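Local atomic coordinates of TqaA (Penicillium aethiopicum, PDB entry 5DLK), a protein that probably acts as a ligase in fungal nonribosomal peptide synthesis, this chain being its terminal condensation-like domain, of the kind linked to peptide macrocyclization. Residues 46-51 with 112-117; 75-80 with 403-408; 420-425 with 435-440. One frame throughout, in Å; residues are numbered along the deposited sequence.

Interaction 1. Residues 46-51 with 112-117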
loop_
_atom_site.group_PDB
_atom_site.type_symbol
_atom_site.label_atom_id
_atom_site.label_comp_id
_atom_site.label_asym_id
_atom_site.label_seq_id
_atom_site.Cartn_x
_atom_site.Cartn_y
_atom_site.Cartn_z
ATOM N N SER A 46 -15.045 -5.722 24.059
ATOM C CA SER A 46 -14.405 -4.573 23.428
ATOM C C SER A 46 -15.284 -3.336 23.575
ATOM O O SER A 46 -16.501 -3.444 23.747
ATOM C CB SER A 46 -14.121 -4.838 21.938
ATOM O OG SER A 46 -15.333 -4.956 21.208
ATOM N N THR A 47 -14.659 -2.165 23.502
ATOM C CA THR A 47 -15.392 -0.914 23.441
ATOM C C THR A 47 -15.123 -0.230 22.103
ATOM O O THR A 47 -14.117 -0.511 21.449
ATOM C CB THR A 47 -14.999 0.029 24.570
ATOM O OG1 THR A 47 -13.602 0.328 24.477
ATOM C CG2 THR A 47 -15.285 -0.635 25.925
ATOM N N LEU A 48 -16.020 0.661 21.707
ATOM C CA LEU A 48 -15.832 1.416 20.468
ATOM C C LEU A 48 -15.174 2.756 20.766
ATOM O O LEU A 48 -15.784 3.640 21.383
ATOM C CB LEU A 48 -17.164 1.625 19.754
ATOM C CG LEU A 48 -17.084 2.342 18.403
ATOM C CD1 LEU A 48 -16.409 1.444 17.358
ATOM C CD2 LEU A 48 -18.468 2.775 17.954
ATOM N N GLU A 49 -13.925 2.904 20.331
ATOM C CA GLU A 49 -13.148 4.104 20.599
ATOM C C GLU A 49 -13.414 5.209 19.561
ATOM O O GLU A 49 -13.401 6.408 19.887
ATOM C CB GLU A 49 -11.664 3.753 20.641
ATOM C CG GLU A 49 -10.747 4.932 20.820
ATOM C CD GLU A 49 -9.285 4.545 20.723
ATOM O OE1 GLU A 49 -8.496 5.350 20.179
ATOM O OE2 GLU A 49 -8.922 3.440 21.182
ATOM N N ASP A 50 -13.650 4.806 18.312
ATOM C CA ASP A 50 -13.908 5.774 17.241
ATOM C C ASP A 50 -14.590 5.094 16.068
ATOM O O ASP A 50 -14.628 3.860 15.969
ATOM C CB ASP A 50 -12.609 6.443 16.782
ATOM C CG ASP A 50 -12.808 7.913 16.354
ATOM O OD1 ASP A 50 -13.924 8.298 15.940
ATOM O OD2 ASP A 50 -11.832 8.683 16.446
ATOM N N LEU A 51 -15.145 5.908 15.180
ATOM C CA LEU A 51 -15.689 5.394 13.943
ATOM C C LEU A 51 -15.427 6.448 12.870
ATOM O O LEU A 51 -15.803 7.614 13.036
ATOM C CB LEU A 51 -17.180 5.078 14.084
ATOM C CG LEU A 51 -17.798 4.197 13.000
ATOM C CD1 LEU A 51 -19.090 3.566 13.483
ATOM C CD2 LEU A 51 -18.031 5.010 11.726
ATOM N N LEU A 112 -14.178 0.858 12.367
ATOM C CA LEU A 112 -14.481 0.936 13.793
ATOM C C LEU A 112 -13.197 0.683 14.558
ATOM O O LEU A 112 -12.638 -0.407 14.488
ATOM C CB LEU A 112 -15.554 -0.088 14.183
ATOM C CG LEU A 112 -17.005 0.142 13.747
ATOM C CD1 LEU A 112 -17.213 -0.090 12.253
ATOM C CD2 LEU A 112 -17.950 -0.728 14.548
ATOM N N VAL A 113 -12.716 1.700 15.258
ATOM C CA VAL A 113 -11.538 1.555 16.084
ATOM C C VAL A 113 -11.994 1.000 17.430
ATOM O O VAL A 113 -12.794 1.619 18.114
ATOM C CB VAL A 113 -10.804 2.882 16.286
ATOM C CG1 VAL A 113 -9.511 2.660 17.051
ATOM C CG2 VAL A 113 -10.519 3.557 14.927
ATOM N N LEU A 114 -11.491 -0.175 17.784
ATOM C CA LEU A 114 -11.837 -0.808 19.051
ATOM C C LEU A 114 -10.804 -0.517 20.136
ATOM O O LEU A 114 -9.626 -0.316 19.854
ATOM C CB LEU A 114 -11.968 -2.316 18.859
ATOM C CG LEU A 114 -12.988 -2.779 17.821
ATOM C CD1 LEU A 114 -13.170 -4.313 17.861
ATOM C CD2 LEU A 114 -14.322 -2.061 18.001
ATOM N N ALA A 115 -11.264 -0.501 21.388
ATOM C CA ALA A 115 -10.379 -0.442 22.541
ATOM C C ALA A 115 -10.802 -1.555 23.503
ATOM O O ALA A 115 -11.782 -2.263 23.243
ATOM C CB ALA A 115 -10.439 0.927 23.223
ATOM N N ASN A 116 -10.067 -1.700 24.601
ATOM C CA ASN A 116 -10.284 -2.822 25.525
ATOM C C ASN A 116 -10.319 -4.138 24.755
ATOM O O ASN A 116 -11.183 -4.993 24.972
ATOM C CB ASN A 116 -11.569 -2.621 26.323
ATOM C CG ASN A 116 -11.503 -1.398 27.220
ATOM O OD1 ASN A 116 -11.972 -0.316 26.855
ATOM N ND2 ASN A 116 -10.889 -1.554 28.389
ATOM N N LEU A 117 -9.376 -4.260 23.824
ATOM C CA LEU A 117 -9.319 -5.392 22.915
ATOM C C LEU A 117 -8.277 -6.402 23.378
ATOM O O LEU A 117 -7.078 -6.120 23.340
ATOM C CB LEU A 117 -8.998 -4.924 21.487
ATOM C CG LEU A 117 -9.215 -6.019 20.445
ATOM C CD1 LEU A 117 -10.693 -6.339 20.325
ATOM C CD2 LEU A 117 -8.640 -5.614 19.107
#
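Val113 faces both Glu49 and Asp50, and this two-to-one pairing gives the contact its character as a classic beta bulge in an antiparallel strand pair. The carbonyl O of Val113 takes the N-H of Glu49 at 2.8 Å, nearly along the C=O axis, and also draws a weak bond from Asp50 N at 3.3 Å. Val113 N returns a bond to Asp50 O at 3.0 Å. With CG1 anti to the backbone N (chi1 -175°), the valine sends CG1 to within 4.1 Å of Glu49 CD, while CG2 packs on Asp50 CB. A beta-branched, apolar residue suits a site hemmed in by carbon atoms from two neighbours at once. The acid ends find partners mostly beyond the pair: Glu49 OE2 forms a salt bridge with Arg99, Asp50 OD2 bonds to Tyr213, and Asp50 OD1 takes Leu51 N and Phe21 N.

Thr47 pairs with Ala115 through two nearly straight backbone bonds. Its hydroxyl adds a side-chain clasp: OG1, set between the backbone N and the carbonyl carbon (chi1 60°), donates to Asn116 OD1 at 3.0 Å, in the plane of the amide and on a lone pair. Threonine fits because it brings this hydroxyl on a beta-branched residue suited to a strand. Ala115, being small, leaves room for Thr47 OG1 and Glu49 OE2 beside its CB.

Ser46 covers the turn beyond the strand, its CB 4.1 Å from Leu117 CD1, while its OG bonds to Pro43 O and His33. On the side of Leu48, Leu51, Leu112 and Leu114, Leu48 CD1 presses on Leu112 CB at 3.6 Å. This leucine layer is covered in large part by helix 29-38, where Leu112 meets Leu36 and Leu114 meets His33, and the central strand 108-115 bonds along its other edge to strand 100-105.

Interaction 2. Residues 75-80 with 403-408; sequences KGRSLN and GSSLDV
Backbone bonding joins Lys75 to Asp407 as an antiparallel hydrogen-bonded pair: Lys75 N gives to Asp407 O and Asp407 N to Lys75 O, each at 2.8 Å. Beyond this pair the chains part from regular strand geometry, and Ser78 N makes a weak bond to Ser405 O. Gly76 lets them stay close, since a CB there would collide with Ser405 O, which receives instead a CA-H contact from Gly76 CA at 3.3 Å.

Hydroxyl groups take over next. Ser405 OG accepts a nearly straight bond from Arg77 N at 2.8 Å, its chi1 of 76° placing it between its own backbone N and carbonyl carbon. Ser78 OG shares a hydrogen bond with Ser404 OG at 3.0 Å. An alanine in place of Ser405 would probably leave Arg77 N without this acceptor and let the backbone at Arg77 shift more readily.

Apolar packing is modest: Leu79 CB lies 4.3 Å from Leu406 CD2, Leu406 CG simply touches Ser78 CB, and Leu406 also rests on Ile74 of strand 67-75. Small serines and glycines thus allow two segments at the ends of neighbouring strands to approach closely at the surface, where hydrogen bonds, more than apolar burial, fasten them.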
loop_
_atom_site.group_PDB
_atom_site.type_symbol
_atom_site.label_atom_id
_atom_site.label_comp_id
_atom_site.label_asym_id
_atom_site.label_seq_id
_atom_site.Cartn_x
_atom_site.Cartn_y
_atom_site.Cartn_z
ATOM N N LYS A 75 14.548 -19.417 15.747
ATOM C CA LYS A 75 15.275 -20.613 16.188
ATOM C C LYS A 75 16.286 -20.292 17.276
ATOM O O LYS A 75 17.044 -19.331 17.161
ATOM C CB LYS A 75 15.987 -21.280 15.014
ATOM C CG LYS A 75 15.062 -21.987 14.058
ATOM C CD LYS A 75 15.812 -22.495 12.843
ATOM C CE LYS A 75 14.860 -23.178 11.886
ATOM N NZ LYS A 75 15.497 -23.443 10.562
ATOM N N GLY A 76 16.296 -21.103 18.331
ATOM C CA GLY A 76 17.265 -20.941 19.399
ATOM C C GLY A 76 16.701 -21.308 20.753
ATOM O O GLY A 76 15.516 -21.611 20.879
ATOM N N ARG A 77 17.546 -21.268 21.776
ATOM C CA ARG A 77 17.121 -21.665 23.113
ATOM C C ARG A 77 16.681 -20.468 23.955
ATOM O O ARG A 77 16.138 -20.637 25.046
ATOM C CB ARG A 77 18.249 -22.424 23.823
ATOM C CG ARG A 77 19.137 -23.235 22.885
ATOM C CD ARG A 77 20.338 -23.824 23.614
ATOM N NE ARG A 77 21.581 -23.601 22.874
ATOM C CZ ARG A 77 22.111 -24.467 22.013
ATOM N NH1 ARG A 77 21.514 -25.630 21.781
ATOM N NH2 ARG A 77 23.245 -24.171 21.385
ATOM N N SER A 78 16.895 -19.261 23.441
ATOM C CA SER A 78 16.637 -18.045 24.212
ATOM C C SER A 78 15.196 -17.547 24.138
ATOM O O SER A 78 14.824 -16.618 24.851
ATOM C CB SER A 78 17.566 -16.916 23.750
ATOM O OG SER A 78 18.927 -17.296 23.827
ATOM N N LEU A 79 14.388 -18.149 23.275
ATOM C CA LEU A 79 13.049 -17.622 23.029
ATOM C C LEU A 79 12.170 -17.687 24.268
ATOM O O LEU A 79 12.088 -18.714 24.933
ATOM C CB LEU A 79 12.372 -18.373 21.879
ATOM C CG LEU A 79 10.992 -17.819 21.501
ATOM C CD1 LEU A 79 11.092 -16.342 21.086
ATOM C CD2 LEU A 79 10.333 -18.651 20.403
ATOM N N ASN A 80 11.512 -16.576 24.575
ATOM C CA ASN A 80 10.576 -16.525 25.681
ATOM C C ASN A 80 9.145 -16.483 25.149
ATOM O O ASN A 80 8.665 -15.429 24.730
ATOM C CB ASN A 80 10.878 -15.312 26.561
ATOM C CG ASN A 80 10.053 -15.279 27.828
ATOM O OD1 ASN A 80 8.924 -15.770 27.875
ATOM N ND2 ASN A 80 10.616 -14.684 28.873
ATOM N N GLY A 403 18.554 -12.206 22.478
ATOM C CA GLY A 403 18.804 -13.526 23.031
ATOM C C GLY A 403 20.164 -14.047 22.599
ATOM O O GLY A 403 20.629 -13.724 21.509
ATOM N N SER A 404 20.800 -14.856 23.445
ATOM C CA SER A 404 22.137 -15.382 23.152
ATOM C C SER A 404 22.128 -16.262 21.909
ATOM O O SER A 404 22.941 -16.086 20.999
ATOM C CB SER A 404 22.686 -16.170 24.349
ATOM O OG SER A 404 21.660 -16.910 24.991
ATOM N N SER A 405 21.208 -17.218 21.872
ATOM C CA SER A 405 21.004 -18.004 20.666
ATOM C C SER A 405 19.594 -17.726 20.175
ATOM O O SER A 405 18.623 -18.270 20.706
ATOM C CB SER A 405 21.228 -19.506 20.917
ATOM O OG SER A 405 20.141 -20.109 21.602
ATOM N N LEU A 406 19.490 -16.840 19.188
ATOM C CA LEU A 406 18.205 -16.479 18.597
ATOM C C LEU A 406 18.368 -16.022 17.156
ATOM O O LEU A 406 18.854 -14.922 16.900
ATOM C CB LEU A 406 17.523 -15.379 19.406
ATOM C CG LEU A 406 16.315 -15.835 20.216
ATOM C CD1 LEU A 406 15.390 -14.673 20.541
ATOM C CD2 LEU A 406 15.577 -16.928 19.470
ATOM N N ASP A 407 17.965 -16.879 16.225
ATOM C CA ASP A 407 18.012 -16.568 14.799
ATOM C C ASP A 407 16.589 -16.324 14.314
ATOM O O ASP A 407 15.694 -17.129 14.572
ATOM C CB ASP A 407 18.668 -17.707 14.013
ATOM C CG ASP A 407 18.707 -17.444 12.513
ATOM O OD1 ASP A 407 19.509 -16.585 12.077
ATOM O OD2 ASP A 407 17.952 -18.108 11.765
ATOM N N VAL A 408 16.371 -15.206 13.628
ATOM C CA VAL A 408 15.029 -14.873 13.167
ATOM C C VAL A 408 15.042 -14.626 11.658
ATOM O O VAL A 408 15.808 -13.798 11.173
ATOM C CB VAL A 408 14.469 -13.633 13.897
ATOM C CG1 VAL A 408 13.067 -13.336 13.415
ATOM C CG2 VAL A 408 14.479 -13.843 15.413
#

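Interaction 3. Residues 420-425 with 435-440; sequences DEVWIF and VQVCAN. With EDO (1,2-ethanediol), chain F.
Gln436 and Phe425 face each other as a hydrogen-bonded pair of an antiparallel sheet, and the glutamine can be followed outward from the backbone. Its CB lies 3.6 Å from Phe425 O, the atom that also accepts Gln436 N at 2.7 Å. CG, anti to the carbonyl carbon (chi1 -46°), remains 3.8 Å from Phe425 O, and the extended chain brings CD near a bound 1,2-ethanediol, probably from the crystallisation liquor. At the tip, OE1 comes 3.5 Å from Phe425 CB. Gln436 OE1 also accepts a long, weak bond from EDO O1 at 3.4 Å. The other branch, NE2, is engaged by Glu434 OE2, which probably fixes which way round the amide sits. Glutamine suits this place because its side chain lies against Trp267 and Phe269 of strand 265-272 while its amide meets Glu434.

Farther along, the Phe425 ring turns its edge to Cys438, with CE2 4.1 Å from Cys438 CB, and also meets the ring of Trp267. Trp423, paired with Cys438, has Cys438 O at its ring edge. Its NE1 donates to Glu421 OE2 at 2.8 Å, a carboxylate also in a salt bridge with Arg64, so the buried indole N-H has a mate. On the reverse face, Val422, Ile424, Val437 and Ala439 form an apolar layer, covered in part by Leu452 and Ala453 of helix 446-465. A water bridges Glu421 O and Asn440 N. The whole is a beta hairpin in a mixed sheet of a condensation-type domain, with the Phe425 side chain about 10 Å from Asn392 and from Gly183, residues seen to bind phosphopantetheine in this protein, though none is bound here.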
loop_
_atom_site.group_PDB
_atom_site.type_symbol
_atom_site.label_atom_id
_atom_site.label_comp_id
_atom_site.label_asym_id
_atom_site.label_seq_id
_atom_site.Cartn_x
_atom_site.Cartn_y
_atom_site.Cartn_z
ATOM N N ASP A 420 -9.981 -4.042 -12.882
ATOM C CA ASP A 420 -9.801 -3.807 -14.325
ATOM C C ASP A 420 -8.488 -3.084 -14.646
ATOM O O ASP A 420 -8.110 -2.988 -15.806
ATOM C CB ASP A 420 -10.971 -2.999 -14.893
ATOM C CG ASP A 420 -12.269 -3.789 -14.912
ATOM O OD1 ASP A 420 -12.217 -5.026 -15.106
ATOM O OD2 ASP A 420 -13.337 -3.166 -14.724
ATOM N N GLU A 421 -7.803 -2.585 -13.620
ATOM C CA GLU A 421 -6.577 -1.805 -13.818
ATOM C C GLU A 421 -5.310 -2.648 -14.029
ATOM O O GLU A 421 -5.248 -3.835 -13.668
ATOM C CB GLU A 421 -6.356 -0.875 -12.625
ATOM C CG GLU A 421 -5.797 -1.573 -11.370
ATOM C CD GLU A 421 -6.837 -2.405 -10.621
ATOM O OE1 GLU A 421 -8.041 -2.215 -10.874
ATOM O OE2 GLU A 421 -6.434 -3.232 -9.771
ATOM N N VAL A 422 -4.297 -2.016 -14.615
ATOM C CA VAL A 422 -2.982 -2.626 -14.773
ATOM C C VAL A 422 -2.055 -1.924 -13.788
ATOM O O VAL A 422 -2.059 -0.694 -13.707
ATOM C CB VAL A 422 -2.443 -2.489 -16.215
ATOM C CG1 VAL A 422 -0.976 -2.949 -16.297
ATOM C CG2 VAL A 422 -3.322 -3.280 -17.167
ATOM N N TRP A 423 -1.319 -2.708 -13.003
ATOM C CA TRP A 423 -0.272 -2.186 -12.133
ATOM C C TRP A 423 1.107 -2.415 -12.711
ATOM O O TRP A 423 1.395 -3.506 -13.222
ATOM C CB TRP A 423 -0.333 -2.862 -10.745
ATOM C CG TRP A 423 -1.596 -2.658 -10.019
ATOM C CD1 TRP A 423 -2.765 -3.348 -10.188
ATOM C CD2 TRP A 423 -1.842 -1.694 -8.984
ATOM N NE1 TRP A 423 -3.721 -2.870 -9.308
ATOM C CE2 TRP A 423 -3.180 -1.848 -8.576
ATOM C CE3 TRP A 423 -1.066 -0.700 -8.384
ATOM C CZ2 TRP A 423 -3.759 -1.057 -7.571
ATOM C CZ3 TRP A 423 -1.634 0.075 -7.377
ATOM C CH2 TRP A 423 -2.967 -0.099 -6.989
ATOM N N ILE A 424 1.968 -1.398 -12.624
ATOM C CA ILE A 424 3.383 -1.581 -12.899
ATOM C C ILE A 424 4.141 -1.250 -11.632
ATOM O O ILE A 424 4.142 -0.110 -11.202
ATOM C CB ILE A 424 3.893 -0.685 -14.037
ATOM C CG1 ILE A 424 3.196 -1.042 -15.357
ATOM C CG2 ILE A 424 5.427 -0.840 -14.172
ATOM C CD1 ILE A 424 3.540 -0.117 -16.522
ATOM N N PHE A 425 4.755 -2.253 -11.015
ATOM C CA PHE A 425 5.597 -2.022 -9.851
ATOM C C PHE A 425 7.062 -2.096 -10.268
ATOM O O PHE A 425 7.419 -2.916 -11.116
ATOM C CB PHE A 425 5.356 -3.059 -8.754
ATOM C CG PHE A 425 3.938 -3.135 -8.258
ATOM C CD1 PHE A 425 3.486 -2.279 -7.267
ATOM C CD2 PHE A 425 3.063 -4.091 -8.767
ATOM C CE1 PHE A 425 2.163 -2.374 -6.791
ATOM C CE2 PHE A 425 1.760 -4.191 -8.289
ATOM C CZ PHE A 425 1.315 -3.329 -7.309
ATOM N N VAL A 435 11.082 -4.812 -13.057
ATOM C CA VAL A 435 9.815 -4.282 -13.522
ATOM C C VAL A 435 8.786 -5.401 -13.394
ATOM O O VAL A 435 8.976 -6.497 -13.925
ATOM C CB VAL A 435 9.924 -3.759 -14.982
ATOM C CG1 VAL A 435 8.569 -3.309 -15.524
ATOM C CG2 VAL A 435 10.985 -2.646 -15.084
ATOM N N GLN A 436 7.709 -5.134 -12.663
ATOM C CA GLN A 436 6.685 -6.135 -12.423
ATOM C C GLN A 436 5.359 -5.632 -12.964
ATOM O O GLN A 436 4.947 -4.516 -12.653
ATOM C CB GLN A 436 6.558 -6.420 -10.927
ATOM C CG GLN A 436 7.906 -6.620 -10.227
ATOM C CD GLN A 436 7.772 -6.704 -8.719
ATOM O OE1 GLN A 436 6.785 -6.244 -8.147
ATOM N NE2 GLN A 436 8.765 -7.305 -8.066
ATOM N N VAL A 437 4.688 -6.441 -13.766
ATOM C CA VAL A 437 3.349 -6.097 -14.221
ATOM C C VAL A 437 2.356 -7.020 -13.530
ATOM O O VAL A 437 2.567 -8.248 -13.482
ATOM C CB VAL A 437 3.216 -6.231 -15.754
ATOM C CG1 VAL A 437 1.765 -6.016 -16.179
ATOM C CG2 VAL A 437 4.175 -5.263 -16.467
ATOM N N CYS A 438 1.288 -6.436 -12.988
ATOM C CA CYS A 438 0.245 -7.226 -12.334
ATOM C C CYS A 438 -1.123 -6.813 -12.861
ATOM O O CYS A 438 -1.534 -5.645 -12.742
ATOM C CB CYS A 438 0.292 -7.048 -10.814
ATOM S SG CYS A 438 -0.894 -8.136 -9.952
ATOM N N ALA A 439 -1.829 -7.768 -13.446
ATOM C CA ALA A 439 -3.141 -7.491 -14.007
ATOM C C ALA A 439 -3.889 -8.789 -14.212
ATOM O O ALA A 439 -3.285 -9.841 -14.416
ATOM C CB ALA A 439 -3.021 -6.738 -15.354
ATOM N N ASN A 440 -5.204 -8.699 -14.197
ATOM C CA ASN A 440 -6.023 -9.856 -14.541
ATOM C C ASN A 440 -5.803 -10.278 -15.997
ATOM O O ASN A 440 -5.658 -9.433 -16.875
ATOM C CB ASN A 440 -7.486 -9.540 -14.285
ATOM C CG ASN A 440 -8.356 -10.767 -14.401
ATOM O OD1 ASN A 440 -8.732 -11.149 -15.493
ATOM N ND2 ASN A 440 -8.650 -11.397 -13.279
HETATM C C1 EDO F . 5.886 -10.365 -6.319
HETATM O O1 EDO F . 6.263 -8.979 -6.278
HETATM C C2 EDO F . 4.619 -10.580 -5.497
HETATM O O2 EDO F . 3.878 -11.683 -6.041
HETATM O O HOH W 1 -6.481 -6.235 -13.940
#

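How the interactions relate
The three contacts share one condensation-type domain but do not touch. Nearest atoms of interactions 1 and 2 are about 18 Å apart, of 1 and 3 about 22 Å, and of 2 and 3 about 21 Å. Each belongs to a different sheet. Interactions 1 and 3 lie on opposite sides of the chain's centre; interaction 2 lets strand 407-415, from late in the sequence, edge a sheet built otherwise from the earlier half, and that strand is followed in the chain by strand 422-428 of interaction 3. Interaction 3 alone approaches the phosphopantetheine site, which is unoccupied here; the other two lie away from it and join outlying parts of the fold.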